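Local coordinates for Nitrate/nitrite binding protein NrtA (Synechocystis sp., PDB 2G29) that binds nitrate in the periplasm as the substrate-binding component of the NrtABCD ABC transporter for nitrate uptake, which probably also carries nitrite, at residues A[125-131]-A[206-212]; A[135-141]-A[225-229]; A[156-162]-A[185-191]; A[40-44]-A[211-215]; A[197-201]-A[217-223]. One frame throughout, in Å; residues are numbered along the deposited sequence.

Interaction 1: A[125-131]-A[206-212]. With NO3 (nitrate ion), chain B.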
# COMPACT_ATOMS: atom_id res chain seq x y z
N GLY A 125 6.22 -0.04 -5.70
CA GLY A 125 6.06 -1.47 -5.75
C GLY A 125 4.77 -2.16 -5.98
O GLY A 125 4.66 -3.34 -5.60
N GLN A 126 3.82 -1.47 -6.61
CA GLN A 126 2.56 -2.11 -6.94
C GLN A 126 2.58 -2.21 -8.46
O GLN A 126 3.49 -1.69 -9.12
CB GLN A 126 1.37 -1.29 -6.42
CG GLN A 126 1.61 -0.67 -5.02
CD GLN A 126 1.91 -1.69 -3.92
OE1 GLN A 126 3.05 -1.77 -3.39
NE2 GLN A 126 0.94 -2.49 -3.60
N GLY A 127 1.62 -2.90 -9.05
CA GLY A 127 1.65 -3.02 -10.49
C GLY A 127 0.29 -2.94 -11.15
O GLY A 127 -0.71 -3.31 -10.53
N ILE A 128 0.26 -2.43 -12.38
CA ILE A 128 -0.98 -2.40 -13.15
C ILE A 128 -0.76 -3.38 -14.30
O ILE A 128 0.20 -3.24 -15.08
CB ILE A 128 -1.28 -0.97 -13.69
CG1 ILE A 128 -1.59 -0.07 -12.50
CG2 ILE A 128 -2.43 -1.02 -14.69
CD1 ILE A 128 -1.86 1.39 -12.85
N GLN A 129 -1.65 -4.37 -14.37
CA GLN A 129 -1.58 -5.43 -15.35
C GLN A 129 -2.76 -5.39 -16.29
O GLN A 129 -3.82 -4.84 -16.00
CB GLN A 129 -1.56 -6.80 -14.68
CG GLN A 129 -0.27 -7.07 -13.90
CD GLN A 129 -0.09 -6.16 -12.70
OE1 GLN A 129 -0.94 -6.10 -11.79
NE2 GLN A 129 1.02 -5.44 -12.68
N LEU A 130 -2.56 -6.01 -17.44
CA LEU A 130 -3.62 -6.14 -18.47
C LEU A 130 -3.74 -7.60 -18.88
O LEU A 130 -2.76 -8.35 -18.85
CB LEU A 130 -3.24 -5.34 -19.72
CG LEU A 130 -3.51 -3.86 -19.53
CD1 LEU A 130 -2.67 -3.04 -20.53
CD2 LEU A 130 -5.00 -3.57 -19.68
N GLY A 131 -4.95 -8.02 -19.24
CA GLY A 131 -5.11 -9.38 -19.71
C GLY A 131 -4.42 -9.57 -21.07
O GLY A 131 -4.08 -8.60 -21.75
N GLU A 206 -10.51 -6.74 -17.19
CA GLU A 206 -9.61 -6.42 -18.30
C GLU A 206 -8.24 -6.00 -17.84
O GLU A 206 -7.23 -6.21 -18.52
CB GLU A 206 -10.15 -5.24 -19.14
CG GLU A 206 -11.57 -5.42 -19.64
CD GLU A 206 -11.78 -6.73 -20.38
OE1 GLU A 206 -12.69 -7.48 -19.99
OE2 GLU A 206 -11.00 -7.01 -21.32
N SER A 207 -8.22 -5.37 -16.65
CA SER A 207 -6.98 -4.81 -16.09
C SER A 207 -7.11 -4.86 -14.57
O SER A 207 -8.22 -4.93 -14.05
CB SER A 207 -6.84 -3.33 -16.55
OG SER A 207 -5.65 -2.72 -16.08
N PHE A 208 -5.98 -4.79 -13.87
CA PHE A 208 -6.02 -4.81 -12.42
C PHE A 208 -4.77 -4.19 -11.81
O PHE A 208 -3.70 -4.16 -12.43
CB PHE A 208 -6.25 -6.24 -11.88
CG PHE A 208 -5.15 -7.25 -12.20
CD1 PHE A 208 -4.23 -7.61 -11.22
CD2 PHE A 208 -5.11 -7.93 -13.44
CE1 PHE A 208 -3.29 -8.65 -11.46
CE2 PHE A 208 -4.19 -8.94 -13.67
CZ PHE A 208 -3.27 -9.31 -12.66
N CYS A 209 -4.90 -3.74 -10.57
CA CYS A 209 -3.80 -3.13 -9.85
C CYS A 209 -3.69 -3.82 -8.50
O CYS A 209 -4.70 -3.92 -7.78
CB CYS A 209 -4.05 -1.64 -9.69
SG CYS A 209 -2.69 -0.76 -8.91
N VAL A 210 -2.48 -4.28 -8.17
CA VAL A 210 -2.25 -5.05 -6.93
C VAL A 210 -0.75 -4.99 -6.61
O VAL A 210 0.06 -4.72 -7.48
CB VAL A 210 -2.68 -6.54 -7.18
CG1 VAL A 210 -1.79 -7.18 -8.26
CG2 VAL A 210 -2.62 -7.37 -5.90
N GLY A 211 -0.38 -5.18 -5.35
CA GLY A 211 1.05 -5.14 -5.02
C GLY A 211 1.79 -6.44 -5.25
O GLY A 211 1.20 -7.52 -5.49
N GLU A 212 3.13 -6.34 -5.23
CA GLU A 212 3.96 -7.54 -5.39
C GLU A 212 3.53 -8.54 -4.30
O GLU A 212 3.15 -8.15 -3.19
CB GLU A 212 5.43 -7.19 -5.22
CG GLU A 212 6.04 -6.22 -6.26
CD GLU A 212 6.03 -6.71 -7.72
OE1 GLU A 212 5.68 -7.90 -7.99
OE2 GLU A 212 6.43 -5.91 -8.59
N NO3 B . -2.13 -4.93 -2.55
O1 NO3 B . -0.84 -4.48 -2.52
O2 NO3 B . -2.78 -5.69 -3.47
O3 NO3 B . -3.02 -4.49 -1.40
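Two reciprocal pairs of backbone hydrogen bonds hold strands 126-130 and 207-211 together as antiparallel neighbours. Gly127 N donates to Val210 O (2.9 Å) and Val210 N to Gly127 O (3.1 Å); two residues on, Gln129 N reaches Phe208 O at 2.8 Å and Phe208 N reaches Gln129 O at 3.0 Å. The same Gln129 O also accepts a bond from Ser207 OG, again at 2.8 Å, and Gly131 N to Glu206 O (3.0 Å) extends the pairing past the strand. At the other end the bond from Glu212 N to Gly125 O, at 3.4 Å, is weak. The segment axes approach to 4.5 Å at 159°, and the non-hydrogen-bonded pair Gln126-Gly211 closes to 3.9 Å between CA atoms; a CB on Gly211 would collide with nitrate O1 (2.3 Å). Packing then differs by face. On one, Ile128 CG1 meets Cys209 SG at 3.8 Å and Leu130 CD2 meets Ser207 CB at 3.6 Å, with helix 166-177 covering Ile128, Ser207 and Cys209. On the other, Gln129 CB sits 3.8 Å from the Phe208 ring centroid, 21° off the normal, a CH-pi contact. Gly211 N, the last amide of its strand, is turned to the nitrate, 3.1 Å from O2, with a weaker bond to O1. Gln126 and Gly211 are both nitrate-binding residues, so the pairing brings a main-chain donor and a polar side chain together at one anion site.

Interaction 2: A[135-141]-A[225-229]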
# COMPACT_ATOMS: atom_id res chain seq x y z
N LYS A 135 -2.36 -7.66 -25.46
CA LYS A 135 -0.95 -7.78 -25.82
C LYS A 135 -0.52 -7.01 -27.07
O LYS A 135 0.53 -6.40 -27.06
CB LYS A 135 -0.54 -9.26 -25.94
CG LYS A 135 -0.22 -9.90 -24.58
CD LYS A 135 0.45 -11.26 -24.75
CE LYS A 135 0.95 -11.83 -23.43
NZ LYS A 135 1.73 -13.09 -23.65
N ASP A 136 -1.35 -7.00 -28.11
CA ASP A 136 -0.94 -6.30 -29.33
C ASP A 136 -0.76 -4.80 -29.15
O ASP A 136 0.02 -4.18 -29.89
CB ASP A 136 -1.95 -6.61 -30.45
CG ASP A 136 -2.07 -8.11 -30.72
OD1 ASP A 136 -1.02 -8.77 -30.84
OD2 ASP A 136 -3.21 -8.63 -30.81
N LEU A 137 -1.45 -4.22 -28.17
CA LEU A 137 -1.39 -2.78 -27.90
C LEU A 137 -0.14 -2.33 -27.15
O LEU A 137 0.17 -1.12 -27.12
CB LEU A 137 -2.63 -2.33 -27.11
CG LEU A 137 -3.98 -2.52 -27.81
CD1 LEU A 137 -5.13 -2.10 -26.91
CD2 LEU A 137 -3.99 -1.67 -29.08
N LYS A 138 0.57 -3.28 -26.54
CA LYS A 138 1.80 -2.97 -25.82
C LYS A 138 1.65 -1.72 -24.93
O LYS A 138 2.45 -0.78 -25.00
CB LYS A 138 2.93 -2.78 -26.83
CG LYS A 138 3.22 -4.06 -27.62
CD LYS A 138 4.29 -3.85 -28.67
CE LYS A 138 4.64 -5.16 -29.36
NZ LYS A 138 5.78 -4.98 -30.30
N VAL A 139 0.63 -1.74 -24.08
CA VAL A 139 0.36 -0.59 -23.25
C VAL A 139 1.33 -0.40 -22.10
O VAL A 139 1.70 -1.36 -21.43
CB VAL A 139 -1.10 -0.67 -22.68
CG1 VAL A 139 -1.42 0.54 -21.80
CG2 VAL A 139 -2.11 -0.79 -23.85
N GLY A 140 1.74 0.86 -21.90
CA GLY A 140 2.63 1.24 -20.80
C GLY A 140 1.97 2.30 -19.93
O GLY A 140 0.81 2.15 -19.55
N THR A 141 2.68 3.39 -19.61
CA THR A 141 2.10 4.42 -18.76
C THR A 141 1.00 5.20 -19.47
O THR A 141 0.18 5.81 -18.81
CB THR A 141 3.16 5.41 -18.23
OG1 THR A 141 3.80 6.04 -19.34
CG2 THR A 141 4.23 4.66 -17.40
N TYR A 225 0.06 -9.34 -18.84
CA TYR A 225 1.34 -8.63 -18.88
C TYR A 225 1.23 -7.35 -18.05
O TYR A 225 0.15 -6.94 -17.66
CB TYR A 225 1.79 -8.32 -20.33
CG TYR A 225 1.04 -7.23 -21.05
CD1 TYR A 225 1.57 -5.94 -21.15
CD2 TYR A 225 -0.17 -7.50 -21.72
CE1 TYR A 225 0.94 -4.96 -21.89
CE2 TYR A 225 -0.81 -6.53 -22.47
CZ TYR A 225 -0.25 -5.26 -22.56
OH TYR A 225 -0.84 -4.28 -23.33
N GLN A 226 2.37 -6.75 -17.75
CA GLN A 226 2.40 -5.57 -16.91
C GLN A 226 2.58 -4.30 -17.70
O GLN A 226 3.50 -4.21 -18.52
CB GLN A 226 3.51 -5.71 -15.85
CG GLN A 226 3.56 -4.52 -14.86
CD GLN A 226 4.19 -4.87 -13.51
OE1 GLN A 226 4.28 -4.02 -12.61
NE2 GLN A 226 4.59 -6.10 -13.35
N ALA A 227 1.70 -3.34 -17.46
CA ALA A 227 1.76 -2.03 -18.12
C ALA A 227 2.80 -1.14 -17.45
O ALA A 227 3.56 -0.44 -18.12
CB ALA A 227 0.37 -1.37 -18.07
N LEU A 228 2.86 -1.18 -16.11
CA LEU A 228 3.80 -0.36 -15.37
C LEU A 228 3.86 -0.83 -13.93
O LEU A 228 2.97 -1.58 -13.47
CB LEU A 228 3.33 1.11 -15.36
CG LEU A 228 1.95 1.31 -14.72
CD1 LEU A 228 2.10 1.68 -13.25
CD2 LEU A 228 1.20 2.43 -15.46
N THR A 229 4.94 -0.42 -13.26
CA THR A 229 5.11 -0.62 -11.82
C THR A 229 4.82 0.79 -11.29
O THR A 229 5.18 1.81 -11.90
CB THR A 229 6.50 -1.19 -11.48
OG1 THR A 229 6.55 -1.45 -10.08
CG2 THR A 229 7.62 -0.22 -11.90
O HOH W 1 3.95 -2.83 -21.07
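A classic beta bulge, in which Ala227 and Leu228 both face Ile128 of the neighbouring strand, puts a corner into strand 225-229, and the loop 135-141 packs against this edge strand of the sheet. Tyr225 has the most area covered, 111 Å². Its CA-to-CB bond points toward the loop, and the side chain lies beside the 3-10 turn: Lys135 CG comes within 3.7 Å of CD2 of Tyr225. The phenol oxygen accepts a hydrogen bond from the backbone, Val139 N to Tyr225 OH at 3.0 Å and 163°, and is also hydrogen-bonded to Tyr134 O, so it ties two points of the loop together. Val139, with 50 Å² covered, places its CB 3.7 Å from Tyr225 OH, while its side chain also touches Leu130 and Trp174. Lys135, at 47 Å², meets the ring with its backbone N, 3.6 Å from Tyr225 CE2, as well as with CG. Beyond the tyrosine the two backbones come together at the bulge, where Gly140 and Ala227 are 4.3 Å apart between CA atoms. CA-H...O contacts join the two backbones in both directions, Ala227 CA to Val139 O at 3.4 Å and Gly140 CA to Ala227 O at 3.3 Å. A water completes the join, lying 2.7 Å from Val139 O and 2.9 Å from Gln226 O.

Interaction 3: A[156-162]-A[185-191]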
# COMPACT_ATOMS: atom_id res chain seq x y z
N PRO A 156 -16.83 -3.37 -19.35
CA PRO A 156 -15.47 -3.78 -18.96
C PRO A 156 -15.20 -3.42 -17.51
O PRO A 156 -15.53 -2.32 -17.04
CB PRO A 156 -14.56 -3.02 -19.92
CG PRO A 156 -15.38 -1.83 -20.37
CD PRO A 156 -16.80 -2.34 -20.41
N LYS A 157 -14.60 -4.36 -16.80
CA LYS A 157 -14.27 -4.13 -15.40
C LYS A 157 -12.77 -4.02 -15.21
O LYS A 157 -11.98 -4.62 -15.94
CB LYS A 157 -14.75 -5.31 -14.54
CG LYS A 157 -16.23 -5.71 -14.66
CD LYS A 157 -17.14 -4.56 -14.30
CE LYS A 157 -18.60 -4.99 -14.23
NZ LYS A 157 -19.51 -3.84 -13.86
N VAL A 158 -12.37 -3.21 -14.24
CA VAL A 158 -10.96 -3.16 -13.89
C VAL A 158 -10.94 -3.48 -12.38
O VAL A 158 -11.78 -2.97 -11.61
CB VAL A 158 -10.29 -1.82 -14.18
CG1 VAL A 158 -10.47 -1.47 -15.67
CG2 VAL A 158 -10.86 -0.76 -13.32
N ALA A 159 -10.02 -4.33 -11.95
CA ALA A 159 -10.02 -4.71 -10.53
C ALA A 159 -9.00 -3.96 -9.69
O ALA A 159 -7.87 -3.70 -10.13
CB ALA A 159 -9.76 -6.21 -10.38
N MET A 160 -9.44 -3.62 -8.49
CA MET A 160 -8.59 -2.96 -7.50
C MET A 160 -8.85 -3.68 -6.19
O MET A 160 -9.62 -4.64 -6.13
CB MET A 160 -8.81 -1.45 -7.47
CG MET A 160 -10.24 -0.96 -7.47
SD MET A 160 -11.05 -1.27 -5.88
CE MET A 160 -12.73 -0.56 -6.20
N THR A 161 -8.19 -3.22 -5.13
CA THR A 161 -8.18 -4.00 -3.90
C THR A 161 -9.10 -3.61 -2.74
O THR A 161 -9.25 -4.38 -1.81
CB THR A 161 -6.74 -3.99 -3.38
OG1 THR A 161 -6.39 -2.64 -3.12
CG2 THR A 161 -5.78 -4.55 -4.42
N PHE A 162 -9.67 -2.42 -2.81
CA PHE A 162 -10.54 -1.90 -1.77
C PHE A 162 -11.00 -0.55 -2.26
O PHE A 162 -10.18 0.24 -2.76
CB PHE A 162 -9.77 -1.68 -0.44
CG PHE A 162 -10.68 -1.39 0.73
CD1 PHE A 162 -11.44 -2.41 1.30
CD2 PHE A 162 -10.83 -0.09 1.20
CE1 PHE A 162 -12.34 -2.14 2.34
CE2 PHE A 162 -11.74 0.19 2.24
CZ PHE A 162 -12.48 -0.82 2.81
N ASP A 185 -16.55 4.54 -19.15
CA ASP A 185 -15.74 3.69 -20.01
C ASP A 185 -15.37 2.35 -19.38
O ASP A 185 -14.97 1.41 -20.07
CB ASP A 185 -14.49 4.44 -20.41
CG ASP A 185 -14.81 5.77 -21.08
OD1 ASP A 185 -15.44 5.75 -22.16
OD2 ASP A 185 -14.47 6.83 -20.52
N PHE A 186 -15.49 2.27 -18.05
CA PHE A 186 -15.20 1.04 -17.32
C PHE A 186 -15.79 1.17 -15.93
O PHE A 186 -16.17 2.27 -15.52
CB PHE A 186 -13.69 0.81 -17.21
CG PHE A 186 -13.00 1.84 -16.40
CD1 PHE A 186 -12.80 1.68 -15.03
CD2 PHE A 186 -12.58 3.02 -17.01
CE1 PHE A 186 -12.21 2.67 -14.28
CE2 PHE A 186 -11.98 4.04 -16.27
CZ PHE A 186 -11.80 3.85 -14.87
N SER A 187 -15.87 0.05 -15.22
CA SER A 187 -16.36 0.04 -13.84
C SER A 187 -15.26 -0.63 -13.01
O SER A 187 -14.57 -1.52 -13.50
CB SER A 187 -17.63 -0.81 -13.69
OG SER A 187 -18.67 -0.34 -14.52
N THR A 188 -15.10 -0.17 -11.76
CA THR A 188 -14.12 -0.79 -10.89
C THR A 188 -14.81 -1.88 -10.09
O THR A 188 -16.01 -1.81 -9.79
CB THR A 188 -13.47 0.23 -9.89
OG1 THR A 188 -14.48 0.96 -9.21
CG2 THR A 188 -12.51 1.17 -10.62
N ILE A 189 -14.07 -2.95 -9.81
CA ILE A 189 -14.57 -4.04 -8.97
C ILE A 189 -13.48 -4.34 -7.95
O ILE A 189 -12.31 -4.03 -8.19
CB ILE A 189 -14.88 -5.35 -9.75
CG1 ILE A 189 -13.65 -5.92 -10.48
CG2 ILE A 189 -16.01 -5.09 -10.76
CD1 ILE A 189 -13.90 -7.36 -11.02
N VAL A 190 -13.87 -4.90 -6.81
CA VAL A 190 -12.89 -5.26 -5.77
C VAL A 190 -12.57 -6.75 -5.83
O VAL A 190 -13.50 -7.57 -5.87
CB VAL A 190 -13.47 -4.99 -4.38
CG1 VAL A 190 -12.48 -5.46 -3.30
CG2 VAL A 190 -13.76 -3.51 -4.21
N VAL A 191 -11.28 -7.09 -5.83
CA VAL A 191 -10.84 -8.48 -5.79
C VAL A 191 -9.73 -8.55 -4.70
O VAL A 191 -8.81 -7.72 -4.70
CB VAL A 191 -10.22 -8.96 -7.16
CG1 VAL A 191 -9.69 -10.38 -7.03
CG2 VAL A 191 -11.28 -8.91 -8.28
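Apolar side chains pack along both faces of this strand pair. On the face carrying Val158 and Met160, Val158 CG2 touches Phe186 CD1 at 3.6 Å and Thr188 CG2 at 3.7 Å, and Met160 CE reaches Val190 CG2 at 3.7 Å. On the reverse face Ala159 CB lies 3.9 Å from Ile189 CG1 and 3.7 Å from Val191 CG2. Helix 166-177 covers the first face, touching Met160, Phe186 and Thr188; Met196, at the start of helix 196-201, meets Ala159 and Val191 on the second. Between the faces runs the parallel backbone register, Lys157 with Ser187 through Met160 with Val190, at CA spacings of 4.9 to 5.2 Å. Five hydrogen bonds alternate in direction: Ser187 N to Pro156 O (3.0 Å), Val158 N to Ser187 O, Ile189 N to Val158 O and Met160 N to Ile189 O (2.9 Å each), and Val191 N to Met160 O (3.0 Å). The short axes are 4.6 Å apart and inclined by 40°, a marked twist. Towards the polar edge, Lys157 lays its chain over strand 187-190, with CD 3.8 Å from Ile189 CG2 and NZ 3.6 Å from Ser187 CB. Thr188 OG1 is hydrogen-bonded to Arg172, and Asp185 to Glu181 N and, in a salt bridge, to Lys147. Strands 157-160 and 187-190 with helix 166-177 form a parallel beta-alpha-beta crossover at the sheet edge, characteristic of periplasmic binding protein domains.

Interaction 4: A[40-44]-A[211-215]. With NO3 (nitrate ion), chain B.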
# COMPACT_ATOMS: atom_id res chain seq x y z
N ILE A 40 -1.83 -8.73 4.70
CA ILE A 40 -2.33 -9.35 3.48
C ILE A 40 -1.04 -9.87 2.80
O ILE A 40 0.05 -9.24 2.92
CB ILE A 40 -3.09 -8.31 2.62
CG1 ILE A 40 -4.43 -7.93 3.28
CG2 ILE A 40 -3.36 -8.87 1.24
CD1 ILE A 40 -4.34 -7.52 4.71
N ALA A 41 -1.14 -11.01 2.12
CA ALA A 41 0.03 -11.66 1.50
C ALA A 41 0.57 -10.85 0.34
O ALA A 41 0.18 -11.06 -0.82
CB ALA A 41 -0.34 -13.07 1.03
N LEU A 42 1.45 -9.93 0.70
CA LEU A 42 2.10 -8.97 -0.19
C LEU A 42 3.51 -8.69 0.32
O LEU A 42 3.71 -8.60 1.53
CB LEU A 42 1.32 -7.65 -0.16
CG LEU A 42 -0.10 -7.78 -0.68
CD1 LEU A 42 -0.95 -6.65 -0.13
CD2 LEU A 42 -0.10 -7.80 -2.19
N THR A 43 4.45 -8.49 -0.60
CA THR A 43 5.83 -8.24 -0.20
C THR A 43 5.95 -7.06 0.74
O THR A 43 6.81 -7.07 1.63
CB THR A 43 6.69 -8.03 -1.42
OG1 THR A 43 6.43 -9.08 -2.34
CG2 THR A 43 8.19 -8.08 -1.03
N ASP A 44 5.10 -6.04 0.59
CA ASP A 44 5.22 -4.89 1.48
C ASP A 44 4.73 -5.12 2.93
O ASP A 44 4.76 -4.21 3.76
CB ASP A 44 4.60 -3.62 0.87
CG ASP A 44 3.21 -3.82 0.31
OD1 ASP A 44 2.43 -4.60 0.86
OD2 ASP A 44 2.91 -3.12 -0.67
N GLY A 211 -0.38 -5.18 -5.35
CA GLY A 211 1.05 -5.14 -5.02
C GLY A 211 1.79 -6.44 -5.25
O GLY A 211 1.20 -7.52 -5.49
N GLU A 212 3.13 -6.34 -5.23
CA GLU A 212 3.96 -7.54 -5.39
C GLU A 212 3.53 -8.54 -4.30
O GLU A 212 3.15 -8.15 -3.19
CB GLU A 212 5.43 -7.19 -5.22
CG GLU A 212 6.04 -6.22 -6.26
CD GLU A 212 6.03 -6.71 -7.72
OE1 GLU A 212 5.68 -7.90 -7.99
OE2 GLU A 212 6.43 -5.91 -8.59
N PRO A 213 3.73 -9.83 -4.54
CA PRO A 213 4.33 -10.47 -5.72
C PRO A 213 3.39 -10.75 -6.89
O PRO A 213 3.81 -11.35 -7.89
CB PRO A 213 4.85 -11.78 -5.12
CG PRO A 213 3.66 -12.19 -4.21
CD PRO A 213 3.34 -10.83 -3.52
N TRP A 214 2.15 -10.28 -6.82
CA TRP A 214 1.20 -10.69 -7.85
C TRP A 214 1.44 -10.21 -9.28
O TRP A 214 1.10 -10.95 -10.21
CB TRP A 214 -0.23 -10.46 -7.30
CG TRP A 214 -0.38 -11.00 -5.88
CD1 TRP A 214 -0.45 -10.25 -4.73
CD2 TRP A 214 -0.37 -12.38 -5.45
NE1 TRP A 214 -0.48 -11.06 -3.63
CE2 TRP A 214 -0.44 -12.37 -4.04
CE3 TRP A 214 -0.30 -13.62 -6.12
CZ2 TRP A 214 -0.45 -13.55 -3.28
CZ3 TRP A 214 -0.31 -14.80 -5.36
CH2 TRP A 214 -0.39 -14.75 -3.96
N PRO A 215 2.04 -9.01 -9.47
CA PRO A 215 2.30 -8.58 -10.86
C PRO A 215 3.31 -9.54 -11.49
O PRO A 215 3.15 -9.96 -12.61
CB PRO A 215 2.89 -7.18 -10.67
CG PRO A 215 2.13 -6.67 -9.42
CD PRO A 215 2.22 -7.90 -8.52
N NO3 B . -2.13 -4.93 -2.55
O1 NO3 B . -0.84 -4.48 -2.52
O2 NO3 B . -2.78 -5.69 -3.47
O3 NO3 B . -3.02 -4.49 -1.40
O HOH W 2 3.57 -5.64 -2.07
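Leu42 sets its CD2 against the edge of the Trp214 indole, 3.5 Å from CD1, and 3.6 Å from Gly211 O. The leucine ends an inverse gamma turn centred on Ala41, in the loop after strand 36-39, and faces the start of helix 214-221, which has Pro213 as its N-cap residue. Trp214 NE1 donates to the carbonyl of the turn's central residue, Ala41 O (2.9 Å, 144°). A second bond, Thr43 N to Glu212 O (2.9 Å, 157°), fixes the peptide just before Pro213, whose preceding bond is cis. The loop and the helix start also meet at the nitrate site: Leu42 CD1 is 3.2 Å from the nitrate N, and Gly211 N donates to the nitrate, which also has bonds from Trp73 and Lys240. Asp44 forms a salt bridge with that same Lys240, and Glu212 with Arg299. The carbonyl held by Thr43 has a further link to the loop through a water 2.8 Å from Glu212 O and 3.1 Å from Asp44 N.

Interaction 5: A[197-201]-A[217-223]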
# COMPACT_ATOMS: atom_id res chain seq x y z
N VAL A 197 -4.69 -12.96 -9.48
CA VAL A 197 -4.22 -13.83 -10.55
C VAL A 197 -5.31 -14.85 -10.96
O VAL A 197 -5.59 -15.03 -12.16
CB VAL A 197 -2.89 -14.52 -10.11
CG1 VAL A 197 -2.46 -15.60 -11.14
CG2 VAL A 197 -1.79 -13.49 -10.03
N ALA A 198 -5.99 -15.46 -9.98
CA ALA A 198 -7.04 -16.44 -10.32
C ALA A 198 -8.17 -15.78 -11.09
O ALA A 198 -8.77 -16.39 -12.00
CB ALA A 198 -7.59 -17.07 -9.05
N ASN A 199 -8.48 -14.54 -10.75
CA ASN A 199 -9.55 -13.83 -11.43
C ASN A 199 -9.19 -13.44 -12.86
O ASN A 199 -10.03 -13.60 -13.76
CB ASN A 199 -9.96 -12.59 -10.63
CG ASN A 199 -11.01 -12.91 -9.60
OD1 ASN A 199 -12.21 -12.74 -9.86
ND2 ASN A 199 -10.59 -13.42 -8.46
N VAL A 200 -7.96 -12.98 -13.11
CA VAL A 200 -7.64 -12.61 -14.48
C VAL A 200 -7.64 -13.86 -15.36
O VAL A 200 -7.98 -13.82 -16.54
CB VAL A 200 -6.31 -11.76 -14.59
CG1 VAL A 200 -5.09 -12.63 -14.43
CG2 VAL A 200 -6.31 -10.99 -15.94
N LYS A 201 -7.32 -15.00 -14.75
CA LYS A 201 -7.33 -16.27 -15.48
C LYS A 201 -8.72 -16.61 -15.99
O LYS A 201 -8.84 -17.35 -16.97
CB LYS A 201 -6.81 -17.40 -14.59
CG LYS A 201 -5.40 -17.18 -14.08
CD LYS A 201 -4.97 -18.31 -13.15
CE LYS A 201 -5.35 -19.67 -13.73
NZ LYS A 201 -6.74 -20.06 -13.35
N GLN A 217 3.91 -12.64 -10.61
CA GLN A 217 3.35 -13.95 -10.77
C GLN A 217 2.48 -13.97 -12.03
O GLN A 217 2.43 -14.96 -12.75
CB GLN A 217 2.52 -14.34 -9.55
CG GLN A 217 1.85 -15.70 -9.77
CD GLN A 217 1.18 -16.24 -8.54
OE1 GLN A 217 -0.04 -16.13 -8.38
NE2 GLN A 217 1.97 -16.81 -7.63
N THR A 218 1.80 -12.86 -12.30
CA THR A 218 0.95 -12.77 -13.50
C THR A 218 1.80 -13.00 -14.75
O THR A 218 1.39 -13.76 -15.67
CB THR A 218 0.32 -11.37 -13.58
OG1 THR A 218 -0.58 -11.18 -12.48
CG2 THR A 218 -0.46 -11.22 -14.86
N VAL A 219 2.96 -12.33 -14.79
CA VAL A 219 3.89 -12.45 -15.91
C VAL A 219 4.45 -13.86 -16.01
O VAL A 219 4.43 -14.50 -17.08
CB VAL A 219 5.04 -11.43 -15.75
CG1 VAL A 219 6.18 -11.72 -16.75
CG2 VAL A 219 4.52 -10.00 -15.98
N ASN A 220 4.92 -14.39 -14.89
CA ASN A 220 5.51 -15.71 -14.93
C ASN A 220 4.54 -16.81 -15.28
O ASN A 220 4.94 -17.80 -15.90
CB ASN A 220 6.24 -16.03 -13.60
CG ASN A 220 7.54 -15.24 -13.42
OD1 ASN A 220 8.08 -14.73 -14.37
ND2 ASN A 220 8.03 -15.15 -12.18
N GLN A 221 3.27 -16.66 -14.89
CA GLN A 221 2.28 -17.67 -15.25
C GLN A 221 1.76 -17.46 -16.67
O GLN A 221 1.04 -18.31 -17.19
CB GLN A 221 1.13 -17.68 -14.22
CG GLN A 221 1.59 -18.23 -12.88
CD GLN A 221 0.47 -18.54 -11.90
OE1 GLN A 221 0.73 -18.78 -10.72
NE2 GLN A 221 -0.75 -18.55 -12.37
N GLY A 222 2.11 -16.33 -17.28
CA GLY A 222 1.68 -16.03 -18.63
C GLY A 222 0.21 -15.73 -18.77
O GLY A 222 -0.37 -15.95 -19.84
N VAL A 223 -0.41 -15.23 -17.71
CA VAL A 223 -1.85 -14.96 -17.76
C VAL A 223 -2.18 -13.50 -17.92
O VAL A 223 -3.35 -13.10 -17.82
CB VAL A 223 -2.59 -15.54 -16.52
CG1 VAL A 223 -2.40 -17.06 -16.52
CG2 VAL A 223 -2.05 -14.93 -15.24
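Helices 196-201 and 214-221 meet here through short segments whose axes stand 10.8 Å apart and make an angle of 46° between their N-to-C directions, a separation bridged mostly by side chains. The backbones come nearest at Val197-Thr218 and Lys201-Val223, with CA atoms 6.0 and 6.1 Å apart. The second helix ends in a Schellman motif: Gly222 has positive phi (70°), and the bonds Val223 N to Thr218 O (3.1 Å) and Gly222 N to Val219 O (3.0 Å) run back into the last turn. This ending turns Val223 toward the first helix. Val197 has the most area covered, 80 Å²; its CG2 lies 3.6 Å from both Gln217 OE1 and Thr218 OG1, while its CG1 is 3.6 Å from Gln221 NE2 and 4.2 Å from Val223 CG2. Val223, with 67 Å² covered, also meets Val200, whose CG1 is 3.9 Å from Val223 CG2 and 3.8 Å from Val223 O, and the aliphatic part of Lys201, CG1 to CG at 3.9 Å. Val200 and Thr218 both touch Phe208, which places the pair over strand 207-211. Two of the polar side chains beside Val197 bond outside the pair: Thr218 OG1 to Trp214 O and Gln217, through NE2, to Asp295. With no hydrogen bond between the segments, the contact rests on van der Waals packing, chiefly of valines, at a partly buried boundary between two helices joined through strand 207-211.

In the fold
Interactions 1, 2 and 3 reach one mixed five-stranded sheet, ordered 187-190, 157-160, 207-211, 126-130, 225-229: interaction 3 lies at one edge, interaction 1 includes the central strand, and interaction 2 packs on the other edge. Centres of interactions 1 and 2 are about 10 Å apart, those of 2 and 3 about 17 Å. Along the chain, interaction 3 is nested inside the loop closed by interaction 1, whereas interaction 5 crosses it, pairing the helices that precede and follow strand 207-211. Interaction 4 shares Gly211 and Glu212 with interaction 1 and, through 40-44, connects this sheet's domain with the one containing strand 36-39; both contacts touch nitrate, placing the site between the domains.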